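Local coordinates for protein putative N-acetylneuraminate lyase ([Ruminococcus] gnavus ATCC 29149, PDB 6RB7) that belongs to the dihydrodipicolinate synthetase family, with an eight-stranded beta/alpha-barrel fold and an assembly of four chains, at residues D166-I172 / V194-S200; I136-P141 / Y154-S159; I219-D225 / A236-G242; L180-F185 / M209-A214. One frame throughout, in Å; residues are numbered along the deposited sequence.

Interaction 1 (D166-I172 / V194-S200); sequences DFVIYNI and VIGVANS. Unlike the reference sequence in segment 194-200: Ala198 (reference Lys).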
loop_
_atom_site.group_PDB
_atom_site.type_symbol
_atom_site.label_atom_id
_atom_site.label_comp_id
_atom_site.label_asym_id
_atom_site.label_seq_id
_atom_site.Cartn_x
_atom_site.Cartn_y
_atom_site.Cartn_z
ATOM N N ASP A 166 -23.292 25.325 4.805
ATOM C CA ASP A 166 -22.005 25.055 4.127
ATOM C C ASP A 166 -21.527 23.623 4.436
ATOM O O ASP A 166 -21.717 23.129 5.556
ATOM C CB ASP A 166 -20.932 26.032 4.555
ATOM C CG ASP A 166 -21.142 27.475 4.119
ATOM O OD1 ASP A 166 -21.977 27.732 3.219
ATOM O OD2 ASP A 166 -20.452 28.327 4.661
ATOM N N PHE A 167 -20.887 22.987 3.460
ATOM C CA PHE A 167 -20.483 21.565 3.567
ATOM C C PHE A 167 -18.994 21.459 3.225
ATOM O O PHE A 167 -18.541 21.889 2.137
ATOM C CB PHE A 167 -21.296 20.686 2.637
ATOM C CG PHE A 167 -21.088 19.208 2.821
ATOM C CD1 PHE A 167 -20.005 18.558 2.253
ATOM C CD2 PHE A 167 -22.011 18.461 3.529
ATOM C CE1 PHE A 167 -19.846 17.185 2.417
ATOM C CE2 PHE A 167 -21.837 17.094 3.708
ATOM C CZ PHE A 167 -20.762 16.462 3.141
ATOM N N VAL A 168 -18.252 20.814 4.109
ATOM C CA VAL A 168 -16.793 20.514 3.952
ATOM C C VAL A 168 -16.576 19.017 3.810
ATOM O O VAL A 168 -16.947 18.244 4.712
ATOM C CB VAL A 168 -15.980 21.057 5.129
ATOM C CG1 VAL A 168 -14.507 20.754 4.971
ATOM C CG2 VAL A 168 -16.187 22.567 5.306
ATOM N N ILE A 169 -15.914 18.600 2.723
ATOM C CA ILE A 169 -15.486 17.194 2.565
ATOM C C ILE A 169 -14.202 17.009 3.357
ATOM O O ILE A 169 -13.293 17.840 3.188
ATOM C CB ILE A 169 -15.229 16.917 1.079
ATOM C CG1 ILE A 169 -16.500 17.098 0.260
ATOM C CG2 ILE A 169 -14.576 15.554 0.895
ATOM C CD1 ILE A 169 -16.198 17.289 -1.219
ATOM N N TYR A 170 -14.097 15.949 4.142
ATOM C CA TYR A 170 -12.856 15.640 4.883
ATOM C C TYR A 170 -12.158 14.493 4.166
ATOM O O TYR A 170 -12.646 13.342 4.208
ATOM C CB TYR A 170 -13.141 15.387 6.353
ATOM C CG TYR A 170 -11.919 15.508 7.225
ATOM C CD1 TYR A 170 -10.907 14.593 7.147
ATOM C CD2 TYR A 170 -11.765 16.573 8.111
ATOM C CE1 TYR A 170 -9.792 14.677 7.967
ATOM C CE2 TYR A 170 -10.615 16.707 8.877
ATOM C CZ TYR A 170 -9.610 15.778 8.777
ATOM O OH TYR A 170 -8.471 15.856 9.546
ATOM N N ASN A 171 -11.006 14.788 3.534
ATOM C CA ASN A 171 -10.226 13.782 2.780
ATOM C C ASN A 171 -9.170 13.183 3.695
ATOM O O ASN A 171 -8.290 13.904 4.142
ATOM C CB ASN A 171 -9.619 14.402 1.529
ATOM C CG ASN A 171 -8.929 13.398 0.645
ATOM O OD1 ASN A 171 -9.480 12.323 0.416
ATOM N ND2 ASN A 171 -7.721 13.720 0.172
ATOM N N ILE A 172 -9.281 11.899 3.992
ATOM C CA ILE A 172 -8.323 11.200 4.900
ATOM C C ILE A 172 -8.156 9.764 4.414
ATOM O O ILE A 172 -8.586 8.810 5.058
ATOM C CB ILE A 172 -8.765 11.369 6.361
ATOM C CG1 ILE A 172 -7.731 10.749 7.308
ATOM C CG2 ILE A 172 -10.185 10.877 6.595
ATOM C CD1 ILE A 172 -7.609 11.480 8.620
ATOM N N VAL A 194 -21.306 22.827 -1.067
ATOM C CA VAL A 194 -19.880 22.403 -0.862
ATOM C C VAL A 194 -19.006 23.654 -0.953
ATOM O O VAL A 194 -19.001 24.317 -1.987
ATOM C CB VAL A 194 -19.458 21.317 -1.848
ATOM C CG1 VAL A 194 -17.977 21.020 -1.729
ATOM C CG2 VAL A 194 -20.265 20.025 -1.589
ATOM N N ILE A 195 -18.232 23.917 0.108
ATOM C CA ILE A 195 -17.329 25.081 0.185
ATOM C C ILE A 195 -15.884 24.643 0.063
ATOM O O ILE A 195 -15.040 25.528 -0.085
ATOM C CB ILE A 195 -17.540 25.916 1.467
ATOM C CG1 ILE A 195 -17.253 25.135 2.751
ATOM C CG2 ILE A 195 -18.919 26.543 1.473
ATOM C CD1 ILE A 195 -17.012 26.020 3.948
ATOM N N GLY A 196 -15.599 23.336 0.092
ATOM C CA GLY A 196 -14.202 22.913 -0.022
ATOM C C GLY A 196 -13.895 21.669 0.759
ATOM O O GLY A 196 -14.770 20.829 0.932
ATOM N N VAL A 197 -12.621 21.509 1.067
ATOM C CA VAL A 197 -12.022 20.205 1.441
ATOM C C VAL A 197 -11.090 20.440 2.625
ATOM O O VAL A 197 -10.212 21.301 2.515
ATOM C CB VAL A 197 -11.218 19.560 0.305
ATOM C CG1 VAL A 197 -10.672 18.214 0.715
ATOM C CG2 VAL A 197 -12.035 19.468 -0.965
ATOM N N ALA A 198 -11.254 19.684 3.686
ATOM C CA ALA A 198 -10.235 19.547 4.728
ATOM C C ALA A 198 -9.337 18.391 4.332
ATOM O O ALA A 198 -9.829 17.240 4.274
ATOM C CB ALA A 198 -10.864 19.378 6.073
ATOM N N ASN A 199 -8.109 18.693 3.947
ATOM C CA ASN A 199 -7.238 17.670 3.324
ATOM C C ASN A 199 -6.238 17.137 4.336
ATOM O O ASN A 199 -5.286 17.874 4.696
ATOM C CB ASN A 199 -6.489 18.205 2.122
ATOM C CG ASN A 199 -5.871 17.030 1.401
ATOM O OD1 ASN A 199 -6.621 16.178 0.933
ATOM N ND2 ASN A 199 -4.552 16.898 1.425
ATOM N N SER A 200 -6.356 15.844 4.652
ATOM C CA SER A 200 -5.432 15.176 5.606
ATOM C C SER A 200 -4.585 14.102 4.915
ATOM O O SER A 200 -3.789 13.480 5.616
ATOM C CB SER A 200 -6.135 14.625 6.808
ATOM O OG SER A 200 -6.419 15.722 7.699
#

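Interaction 2 (I136-P141 / Y154-S159); sequences IAAIPP and YWNAIS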
loop_
_atom_site.group_PDB
_atom_site.type_symbol
_atom_site.label_atom_id
_atom_site.label_comp_id
_atom_site.label_asym_id
_atom_site.label_seq_id
_atom_site.Cartn_x
_atom_site.Cartn_y
_atom_site.Cartn_z
ATOM N N ILE A 136 -21.140 22.071 8.162
ATOM C CA ILE A 136 -21.010 20.657 8.535
ATOM C C ILE A 136 -19.906 20.045 7.680
ATOM O O ILE A 136 -19.587 20.589 6.613
ATOM C CB ILE A 136 -22.335 19.886 8.387
ATOM C CG1 ILE A 136 -22.910 20.001 6.971
ATOM C CG2 ILE A 136 -23.319 20.359 9.456
ATOM C CD1 ILE A 136 -23.957 18.916 6.698
ATOM N N ALA A 137 -19.353 18.962 8.181
ATOM C CA ALA A 137 -18.260 18.239 7.509
ATOM C C ALA A 137 -18.516 16.750 7.520
ATOM O O ALA A 137 -19.252 16.246 8.389
ATOM C CB ALA A 137 -16.934 18.552 8.158
ATOM N N ALA A 138 -17.861 16.020 6.611
ATOM C CA ALA A 138 -18.000 14.553 6.572
ATOM C C ALA A 138 -16.741 13.929 5.971
ATOM O O ALA A 138 -16.346 14.277 4.860
ATOM C CB ALA A 138 -19.210 14.161 5.787
ATOM N N ILE A 139 -16.180 12.992 6.728
ATOM C CA ILE A 139 -15.280 11.961 6.146
ATOM C C ILE A 139 -16.066 11.133 5.146
ATOM O O ILE A 139 -17.310 11.183 5.108
ATOM C CB ILE A 139 -14.643 11.111 7.245
ATOM C CG1 ILE A 139 -15.665 10.334 8.069
ATOM C CG2 ILE A 139 -13.711 11.954 8.100
ATOM C CD1 ILE A 139 -15.036 9.245 8.904
ATOM N N PRO A 140 -15.409 10.333 4.319
ATOM C CA PRO A 140 -16.106 9.386 3.473
ATOM C C PRO A 140 -16.651 8.226 4.300
ATOM O O PRO A 140 -16.299 8.010 5.474
ATOM C CB PRO A 140 -15.018 8.832 2.523
ATOM C CG PRO A 140 -13.792 9.654 2.774
ATOM C CD PRO A 140 -13.949 10.206 4.168
ATOM N N PRO A 141 -17.449 7.348 3.653
ATOM C CA PRO A 141 -17.761 6.050 4.238
ATOM C C PRO A 141 -16.467 5.285 4.536
ATOM O O PRO A 141 -15.492 5.391 3.784
ATOM C CB PRO A 141 -18.568 5.350 3.144
ATOM C CG PRO A 141 -19.129 6.494 2.298
ATOM C CD PRO A 141 -18.021 7.532 2.302
ATOM N N TYR A 154 -23.690 9.517 -0.317
ATOM C CA TYR A 154 -23.594 9.655 1.146
ATOM C C TYR A 154 -23.450 11.138 1.500
ATOM O O TYR A 154 -24.232 11.690 2.277
ATOM C CB TYR A 154 -22.424 8.834 1.637
ATOM C CG TYR A 154 -21.997 8.954 3.081
ATOM C CD1 TYR A 154 -22.680 8.343 4.116
ATOM C CD2 TYR A 154 -20.785 9.571 3.396
ATOM C CE1 TYR A 154 -22.173 8.330 5.410
ATOM C CE2 TYR A 154 -20.277 9.586 4.689
ATOM C CZ TYR A 154 -20.968 8.949 5.701
ATOM O OH TYR A 154 -20.480 8.891 6.977
ATOM N N TRP A 155 -22.473 11.812 0.901
ATOM C CA TRP A 155 -22.249 13.254 1.194
ATOM C C TRP A 155 -23.467 14.089 0.804
ATOM O O TRP A 155 -23.835 14.997 1.549
ATOM C CB TRP A 155 -20.978 13.735 0.531
ATOM C CG TRP A 155 -19.731 13.189 1.153
ATOM C CD1 TRP A 155 -19.556 12.777 2.437
ATOM C CD2 TRP A 155 -18.455 13.031 0.507
ATOM N NE1 TRP A 155 -18.251 12.400 2.627
ATOM C CE2 TRP A 155 -17.546 12.586 1.476
ATOM C CE3 TRP A 155 -17.975 13.281 -0.789
ATOM C CZ2 TRP A 155 -16.211 12.281 1.186
ATOM C CZ3 TRP A 155 -16.660 13.013 -1.067
ATOM C CH2 TRP A 155 -15.794 12.510 -0.098
ATOM N N ASN A 156 -24.033 13.821 -0.358
ATOM C CA ASN A 156 -25.199 14.599 -0.819
ATOM C C ASN A 156 -26.392 14.348 0.105
ATOM O O ASN A 156 -27.201 15.296 0.297
ATOM C CB ASN A 156 -25.468 14.385 -2.299
ATOM C CG ASN A 156 -24.506 15.152 -3.174
ATOM O OD1 ASN A 156 -24.061 14.601 -4.216
ATOM N ND2 ASN A 156 -24.187 16.370 -2.803
ATOM N N ALA A 157 -26.570 13.142 0.627
ATOM C CA ALA A 157 -27.678 12.834 1.552
ATOM C C ALA A 157 -27.488 13.602 2.833
ATOM O O ALA A 157 -28.444 14.175 3.403
ATOM C CB ALA A 157 -27.806 11.358 1.819
ATOM N N ILE A 158 -26.243 13.642 3.325
ATOM C CA ILE A 158 -25.943 14.395 4.559
ATOM C C ILE A 158 -26.207 15.885 4.291
ATOM O O ILE A 158 -26.882 16.542 5.108
ATOM C CB ILE A 158 -24.478 14.126 4.980
ATOM C CG1 ILE A 158 -24.316 12.662 5.379
ATOM C CG2 ILE A 158 -24.062 15.064 6.091
ATOM C CD1 ILE A 158 -22.871 12.218 5.554
ATOM N N SER A 159 -25.735 16.408 3.167
ATOM C CA SER A 159 -25.908 17.830 2.821
ATOM C C SER A 159 -27.416 18.149 2.711
ATOM O O SER A 159 -27.825 19.239 3.177
ATOM C CB SER A 159 -25.173 18.143 1.561
ATOM O OG SER A 159 -25.405 19.505 1.162
HETATM O O HOH W 1 -18.129 7.396 7.536
#

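Interaction 3 (I219-D225 / A236-G242); sequences IIFNGPD and AEGAIGG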
loop_
_atom_site.group_PDB
_atom_site.type_symbol
_atom_site.label_atom_id
_atom_site.label_comp_id
_atom_site.label_asym_id
_atom_site.label_seq_id
_atom_site.Cartn_x
_atom_site.Cartn_y
_atom_site.Cartn_z
ATOM N N ILE A 219 -12.440 26.725 -0.354
ATOM C CA ILE A 219 -11.327 26.756 0.611
ATOM C C ILE A 219 -10.834 25.336 0.843
ATOM O O ILE A 219 -11.630 24.389 0.988
ATOM C CB ILE A 219 -11.709 27.447 1.934
ATOM C CG1 ILE A 219 -10.500 27.551 2.846
ATOM C CG2 ILE A 219 -12.872 26.758 2.629
ATOM C CD1 ILE A 219 -10.695 28.505 3.997
ATOM N N ILE A 220 -9.509 25.205 0.860
ATOM C CA ILE A 220 -8.853 23.957 1.289
ATOM C C ILE A 220 -8.257 24.192 2.676
ATOM O O ILE A 220 -7.597 25.233 2.894
ATOM C CB ILE A 220 -7.783 23.464 0.301
ATOM C CG1 ILE A 220 -8.263 23.558 -1.151
ATOM C CG2 ILE A 220 -7.357 22.072 0.708
ATOM C CD1 ILE A 220 -9.542 22.796 -1.457
ATOM N N PHE A 221 -8.549 23.301 3.593
ATOM C CA PHE A 221 -7.973 23.352 4.941
ATOM C C PHE A 221 -6.796 22.385 5.043
ATOM O O PHE A 221 -6.913 21.218 4.627
ATOM C CB PHE A 221 -8.950 22.987 6.035
ATOM C CG PHE A 221 -10.250 23.754 6.060
ATOM C CD1 PHE A 221 -11.290 23.403 5.225
ATOM C CD2 PHE A 221 -10.405 24.861 6.894
ATOM C CE1 PHE A 221 -12.503 24.065 5.295
ATOM C CE2 PHE A 221 -11.595 25.556 6.909
ATOM C CZ PHE A 221 -12.630 25.163 6.111
ATOM N N ASN A 222 -5.663 22.854 5.540
ATOM C CA ASN A 222 -4.523 21.946 5.782
ATOM C C ASN A 222 -4.845 21.053 6.991
ATOM O O ASN A 222 -5.060 21.589 8.114
ATOM C CB ASN A 222 -3.261 22.738 6.063
ATOM C CG ASN A 222 -2.070 21.819 6.248
ATOM O OD1 ASN A 222 -1.460 21.465 5.266
ATOM N ND2 ASN A 222 -1.778 21.410 7.493
ATOM N N GLY A 223 -4.793 19.753 6.810
ATOM C CA GLY A 223 -5.024 18.743 7.853
ATOM C C GLY A 223 -3.774 18.263 8.564
ATOM O O GLY A 223 -3.842 18.021 9.764
ATOM N N PRO A 224 -2.650 17.935 7.890
ATOM C CA PRO A 224 -1.454 17.404 8.581
ATOM C C PRO A 224 -0.714 18.529 9.313
ATOM O O PRO A 224 -0.076 19.393 8.671
ATOM C CB PRO A 224 -0.593 16.808 7.464
ATOM C CG PRO A 224 -1.588 16.581 6.331
ATOM C CD PRO A 224 -2.502 17.798 6.442
ATOM N N ASP A 225 -0.815 18.554 10.648
ATOM C CA ASP A 225 -0.302 19.712 11.422
ATOM C C ASP A 225 1.212 19.884 11.177
ATOM O O ASP A 225 1.714 21.033 11.205
ATOM C CB ASP A 225 -0.560 19.490 12.902
ATOM C CG ASP A 225 -2.024 19.248 13.282
ATOM O OD1 ASP A 225 -2.882 19.182 12.379
ATOM O OD2 ASP A 225 -2.300 19.197 14.503
ATOM N N ALA A 236 -3.722 26.236 0.738
ATOM C CA ALA A 236 -4.711 26.038 1.808
ATOM C C ALA A 236 -4.847 27.366 2.553
ATOM O O ALA A 236 -3.882 27.808 3.166
ATOM C CB ALA A 236 -4.291 24.937 2.765
ATOM N N GLU A 237 -6.021 27.962 2.592
ATOM C CA GLU A 237 -6.247 29.224 3.330
ATOM C C GLU A 237 -6.821 28.945 4.722
ATOM O O GLU A 237 -6.905 29.856 5.520
ATOM C CB GLU A 237 -7.227 30.082 2.531
ATOM C CG GLU A 237 -6.644 30.512 1.176
ATOM C CD GLU A 237 -7.788 30.809 0.176
ATOM O OE1 GLU A 237 -8.688 29.865 -0.276
ATOM O OE2 GLU A 237 -7.831 32.014 -0.146
ATOM N N GLY A 238 -7.201 27.712 4.983
ATOM C CA GLY A 238 -7.627 27.282 6.327
ATOM C C GLY A 238 -6.747 26.173 6.854
ATOM O O GLY A 238 -5.894 25.656 6.139
ATOM N N ALA A 239 -6.938 25.858 8.112
ATOM C CA ALA A 239 -6.108 24.893 8.829
ATOM C C ALA A 239 -6.923 24.287 9.955
ATOM O O ALA A 239 -7.413 25.056 10.810
ATOM C CB ALA A 239 -4.872 25.558 9.325
ATOM N N ILE A 240 -7.112 22.965 9.920
ATOM C CA ILE A 240 -7.862 22.209 10.954
ATOM C C ILE A 240 -6.895 21.162 11.484
ATOM O O ILE A 240 -6.433 20.315 10.685
ATOM C CB ILE A 240 -9.155 21.593 10.426
ATOM C CG1 ILE A 240 -10.129 22.668 9.963
ATOM C CG2 ILE A 240 -9.759 20.674 11.469
ATOM C CD1 ILE A 240 -11.347 22.151 9.173
ATOM N N GLY A 241 -6.662 21.128 12.783
ATOM C CA GLY A 241 -5.616 20.256 13.302
ATOM C C GLY A 241 -5.940 19.689 14.679
ATOM O O GLY A 241 -6.470 20.408 15.536
ATOM N N GLY A 242 -5.581 18.439 14.869
ATOM C CA GLY A 242 -5.758 17.726 16.136
ATOM C C GLY A 242 -4.813 18.173 17.225
ATOM O O GLY A 242 -5.123 17.925 18.391
HETATM O O HOH W 2 -7.785 27.405 0.158
HETATM O O HOH W 3 -4.690 17.029 12.490
#

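Interaction 4 (L180-F185 / M209-A214); sequences LTQNLF and MFKQAA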
loop_
_atom_site.group_PDB
_atom_site.type_symbol
_atom_site.label_atom_id
_atom_site.label_comp_id
_atom_site.label_asym_id
_atom_site.label_seq_id
_atom_site.Cartn_x
_atom_site.Cartn_y
_atom_site.Cartn_z
ATOM N N LEU A 180 -10.878 11.290 -1.873
ATOM C CA LEU A 180 -11.473 12.295 -2.744
ATOM C C LEU A 180 -10.613 12.432 -3.985
ATOM O O LEU A 180 -9.575 13.080 -3.947
ATOM C CB LEU A 180 -11.624 13.631 -2.017
ATOM C CG LEU A 180 -12.242 14.727 -2.880
ATOM C CD1 LEU A 180 -13.695 14.425 -3.212
ATOM C CD2 LEU A 180 -12.126 16.072 -2.183
ATOM N N THR A 181 -11.049 11.815 -5.073
ATOM C CA THR A 181 -10.351 11.937 -6.371
ATOM C C THR A 181 -10.736 13.248 -7.050
ATOM O O THR A 181 -11.756 13.861 -6.708
ATOM C CB THR A 181 -10.720 10.785 -7.277
ATOM O OG1 THR A 181 -12.131 10.790 -7.529
ATOM C CG2 THR A 181 -10.273 9.473 -6.682
ATOM N N GLN A 182 -9.991 13.625 -8.096
ATOM C CA GLN A 182 -10.375 14.840 -8.850
ATOM C C GLN A 182 -11.770 14.683 -9.451
ATOM O O GLN A 182 -12.566 15.629 -9.378
ATOM C CB GLN A 182 -9.339 15.194 -9.926
ATOM C CG GLN A 182 -8.103 15.953 -9.404
ATOM C CD GLN A 182 -8.209 16.915 -8.232
ATOM O OE1 GLN A 182 -8.996 17.901 -8.177
ATOM N NE2 GLN A 182 -7.357 16.617 -7.270
ATOM N N ASN A 183 -12.122 13.507 -9.969
ATOM C CA ASN A 183 -13.441 13.270 -10.601
ATOM C C ASN A 183 -14.537 13.376 -9.532
ATOM O O ASN A 183 -15.616 13.942 -9.810
ATOM C CB ASN A 183 -13.548 11.905 -11.267
ATOM C CG ASN A 183 -12.793 11.835 -12.578
ATOM O OD1 ASN A 183 -12.379 12.851 -13.120
ATOM N ND2 ASN A 183 -12.632 10.632 -13.109
ATOM N N LEU A 184 -14.303 12.809 -8.337
ATOM C CA LEU A 184 -15.334 12.876 -7.284
ATOM C C LEU A 184 -15.495 14.326 -6.834
ATOM O O LEU A 184 -16.630 14.739 -6.552
ATOM C CB LEU A 184 -14.964 11.928 -6.150
ATOM C CG LEU A 184 -15.904 11.913 -4.961
ATOM C CD1 LEU A 184 -17.355 11.710 -5.283
ATOM C CD2 LEU A 184 -15.429 10.855 -3.973
ATOM N N PHE A 185 -14.410 15.106 -6.803
ATOM C CA PHE A 185 -14.530 16.516 -6.394
ATOM C C PHE A 185 -15.327 17.297 -7.449
ATOM O O PHE A 185 -16.150 18.126 -7.058
ATOM C CB PHE A 185 -13.155 17.069 -6.062
ATOM C CG PHE A 185 -13.146 18.442 -5.442
ATOM C CD1 PHE A 185 -14.119 18.863 -4.543
ATOM C CD2 PHE A 185 -12.070 19.287 -5.678
ATOM C CE1 PHE A 185 -14.026 20.110 -3.958
ATOM C CE2 PHE A 185 -12.004 20.535 -5.106
ATOM C CZ PHE A 185 -12.985 20.950 -4.248
ATOM N N MET A 209 -3.818 20.638 -6.137
ATOM C CA MET A 209 -4.692 20.172 -7.239
ATOM C C MET A 209 -6.142 20.525 -6.890
ATOM O O MET A 209 -6.890 20.925 -7.813
ATOM C CB MET A 209 -4.504 18.682 -7.494
ATOM C CG MET A 209 -3.136 18.433 -8.115
ATOM S SD MET A 209 -2.899 16.721 -8.607
ATOM C CE MET A 209 -3.131 15.848 -7.068
ATOM N N PHE A 210 -6.557 20.314 -5.658
ATOM C CA PHE A 210 -7.960 20.626 -5.271
ATOM C C PHE A 210 -8.187 22.142 -5.464
ATOM O O PHE A 210 -9.236 22.561 -5.990
ATOM C CB PHE A 210 -8.264 20.213 -3.844
ATOM C CG PHE A 210 -8.343 18.743 -3.564
ATOM C CD1 PHE A 210 -8.911 17.863 -4.465
ATOM C CD2 PHE A 210 -7.856 18.240 -2.376
ATOM C CE1 PHE A 210 -8.976 16.512 -4.177
ATOM C CE2 PHE A 210 -7.978 16.896 -2.075
ATOM C CZ PHE A 210 -8.463 16.032 -2.993
ATOM N N LYS A 211 -7.252 22.965 -5.018
ATOM C CA LYS A 211 -7.383 24.448 -5.068
ATOM C C LYS A 211 -7.373 24.896 -6.529
ATOM O O LYS A 211 -8.169 25.746 -6.921
ATOM C CB LYS A 211 -6.338 25.135 -4.190
ATOM C CG LYS A 211 -6.458 26.660 -4.181
ATOM C CD LYS A 211 -7.835 27.143 -3.692
ATOM C CE LYS A 211 -7.855 28.637 -3.469
ATOM N NZ LYS A 211 -9.219 29.103 -3.160
ATOM N N GLN A 212 -6.472 24.365 -7.346
ATOM C CA GLN A 212 -6.393 24.739 -8.779
ATOM C C GLN A 212 -7.685 24.362 -9.487
ATOM O O GLN A 212 -8.188 25.159 -10.293
ATOM C CB GLN A 212 -5.159 24.115 -9.415
ATOM C CG GLN A 212 -4.949 24.547 -10.862
ATOM C CD GLN A 212 -3.507 24.275 -11.262
ATOM O OE1 GLN A 212 -3.041 23.122 -11.197
ATOM N NE2 GLN A 212 -2.820 25.320 -11.727
ATOM N N ALA A 213 -8.234 23.182 -9.222
ATOM C CA ALA A 213 -9.466 22.732 -9.875
ATOM C C ALA A 213 -10.637 23.631 -9.440
ATOM O O ALA A 213 -11.490 23.932 -10.291
ATOM C CB ALA A 213 -9.746 21.291 -9.487
ATOM N N ALA A 214 -10.729 23.966 -8.172
ATOM C CA ALA A 214 -11.937 24.585 -7.578
ATOM C C ALA A 214 -11.917 26.108 -7.755
ATOM O O ALA A 214 -13.016 26.689 -8.031
ATOM C CB ALA A 214 -12.049 24.201 -6.136
#

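Interaction 1 (D166-I172 / V194-S200)
The carbonyl O of Ala198 lies over one face of the Tyr170 ring, 4.0 Å above its plane and offset toward the rim, while Ile172 CB meets the ring edge in plane. Ala198, a lysine in the reference sequence, also brings CB to within 3.6 Å of Tyr170 CD2. Beyond the ring, Tyr170 OH and Ser200 OG share a hydrogen bond of 2.8 Å. The Phe167 ring has Ile169 CG1 in plane at its edge, and Val194 CG2 approaches its CD1 at 4.1 Å.

The amides of Asn171 and Asn199 run side by side with planes 28° apart. Both have CG anti to the backbone N, which lets Asn171 ND2 donate to Asn199 OD1 in an almost straight bond of 2.8 Å (175°). The strands are parallel neighbours in the beta/alpha barrel; Ala198 N donates to Ile169 O at 2.8 Å, and Ser200 N to Asn171 O. Between the bridges Phe167-Val194 and Ile169-Val197 the second strand carries one extra residue, consistent with a beta bulge at Ile195-Gly196.

Strand 135-138 flanks strand 166-171, and strand 219-222 flanks strand 194-199. Phe167 packs on Ile158 of helix 148-160, and both asparagines touch Phe210 of helix 204-214.

Interaction 2 (I136-P141 / Y154-S159)
Trp155 and Tyr154 make the tight part of this strand-to-helix contact, gripping the turn that follows strand 135-138. Trp155 NE1 donates to Ile139 O over 2.9 Å in a nearly straight bond (173°), with the acceptor close to the indole plane. The donor stands well above the carbonyl plane of Ile139, 59° out of it, and so is not directed at a lone pair. With CG beside the backbone N (chi1 -71°), the indole reaches the end of the strand and the loop beyond it: Ala138 CB sits 3.6 Å from CD1 and Pro140 CB 3.9 Å from CZ2. The phenol ring of Tyr154 is sandwiched: Ile158 CD1, one helical turn on, lies over the centre of one face, and Pro141 CG lies over the other, 4.0 Å from the centroid in a CH-pi contact. Ile139 O touches the edge of the same ring at CE2, 3.4 Å away.

Packing is sparser toward Ser159, where the strand is met chiefly by Ile136 CD1 against Ile158 CG2, at 3.9 Å. Beside the Tyr154 hydroxyl the link is solvent-mediated: a water donates to both Pro140 O and Tyr154 OH, and the hydroxyl is also bonded to Cys115 O.

Strand and helix belong to one beta-alpha-beta unit that continues into strand 166-171. Helix 118-130 packs against Tyr154 and Ile158, while Leu184 and Met188 of helix 182-188 pack on Trp155.

Interaction 3 (I219-D225 / A236-G242)
Segments 219-225 and 236-242 form a buried parallel strand pair, joined by main-chain bonds and by one aromatic contact in the core of the fold. Phe221 bridges with Gly238 and Asn222 with Ala239. Asn222 N donates to Gly238 O at 2.9 Å and Ile240 N to Asn222 O at 3.1 Å; a longer bond runs from Gly238 N to Ile220 O. Ile240 CD1 lies over one face of the Phe221 ring, 3.9 Å from its centroid, in a CH-pi contact. The ring comes beside the backbone N of Phe221 (chi1 -54°), and its CD2 approaches Gly238 CA to 3.7 Å, a closeness that the absence of a side chain at Gly238 permits.

The two strands, linked through helix 228-234, are a beta-alpha-beta unit of the beta/alpha barrel, and strand 41-43 follows 238-241 round the sheet. Phe221 and Ile240 also touch Ile110 of strand 108-112, while Asn222 and Ala236 pack on Ile207 of helix 204-214.

At the carboxyl ends of the strands, Asp225 OD1 comes within 3.1 Å of Gly241 CA. A water donates to OD1, 2.8 Å away, and accepts from Gly242 N, while Asp225 OD2 bonds to Thr243 OG1. The backbone N of Asp225 is hydrogen-bonded to 2-amino-2-hydroxymethyl-propane-1,3-diol, probably a component of the crystallisation liquor.

Interaction 4 (L180-F185 / M209-A214)
Phe210 reaches from helix 204-214 to the start of helix 182-188, where two neighbouring outer helices of the beta/alpha barrel pack together. Its ring is approached by three residues of segment 180-185, each in its own way. Leu180 comes over one face, with CD2 4.1 Å from the centroid in a CH-pi contact. Phe185 meets it obliquely: the ring planes are inclined at 79° and the centroids are 5.4 Å apart, with Phe185 CD2 closest to Phe210 CD1. Gln182 brings its amide in obliquely, its plane 44° from that of the ring, with NE2 3.4 Å from the same CD1 of Phe210.

The glutamine side chain bends sharply at chi2 (-32°), which turns the amide toward helix 204-214. NE2 then also lies 3.5 Å from Met209 CB, and OE1 lies 3.7 Å from Ala213 CB. Phe185 in turn directs its edge at helix 204-214. Phe210 O sits near the plane of that ring, while Ala214 CB is 3.8 Å from CE2. No hydrogen bond joins the two segments, which meet by van der Waals packing.

Beneath the helices, Val197 of strand 194-199 touches Leu180, Phe185 and Phe210 alike, and Ile220 of strand 219-222 also reaches Phe210. Met209 packs on Tyr278 of a neighbouring subunit. Within the chain, Phe185 makes a cation-pi contact with Arg189. Leu180 also uses its main chain: its carbonyl O lies in the plane of the Phe210 ring at the edge, 3.3 Å from CZ.

How the interactions relate
Along the chain interaction 2 closes first, interactions 1 and 4 follow with alternating segments, and interaction 3 comes last. Interactions 1, 2 and 3 share the barrel sheet, where strands 135-138, 166-171, 194-199, 219-222 and 238-241 run side by side; the centres of 1 and 2 are about 9 Å apart, those of 1 and 3 about 10 Å. Interaction 4 lies outside the sheet, its centre about 11 Å from that of interaction 1, to which the hydrogen bond between Asn171 OD1 and Leu180 N ties it. The salt bridge between Lys211 and Glu237 joins it to interaction 3. Interactions 2 and 3 do not touch, so interaction 1 links them within one continuous barrel wall.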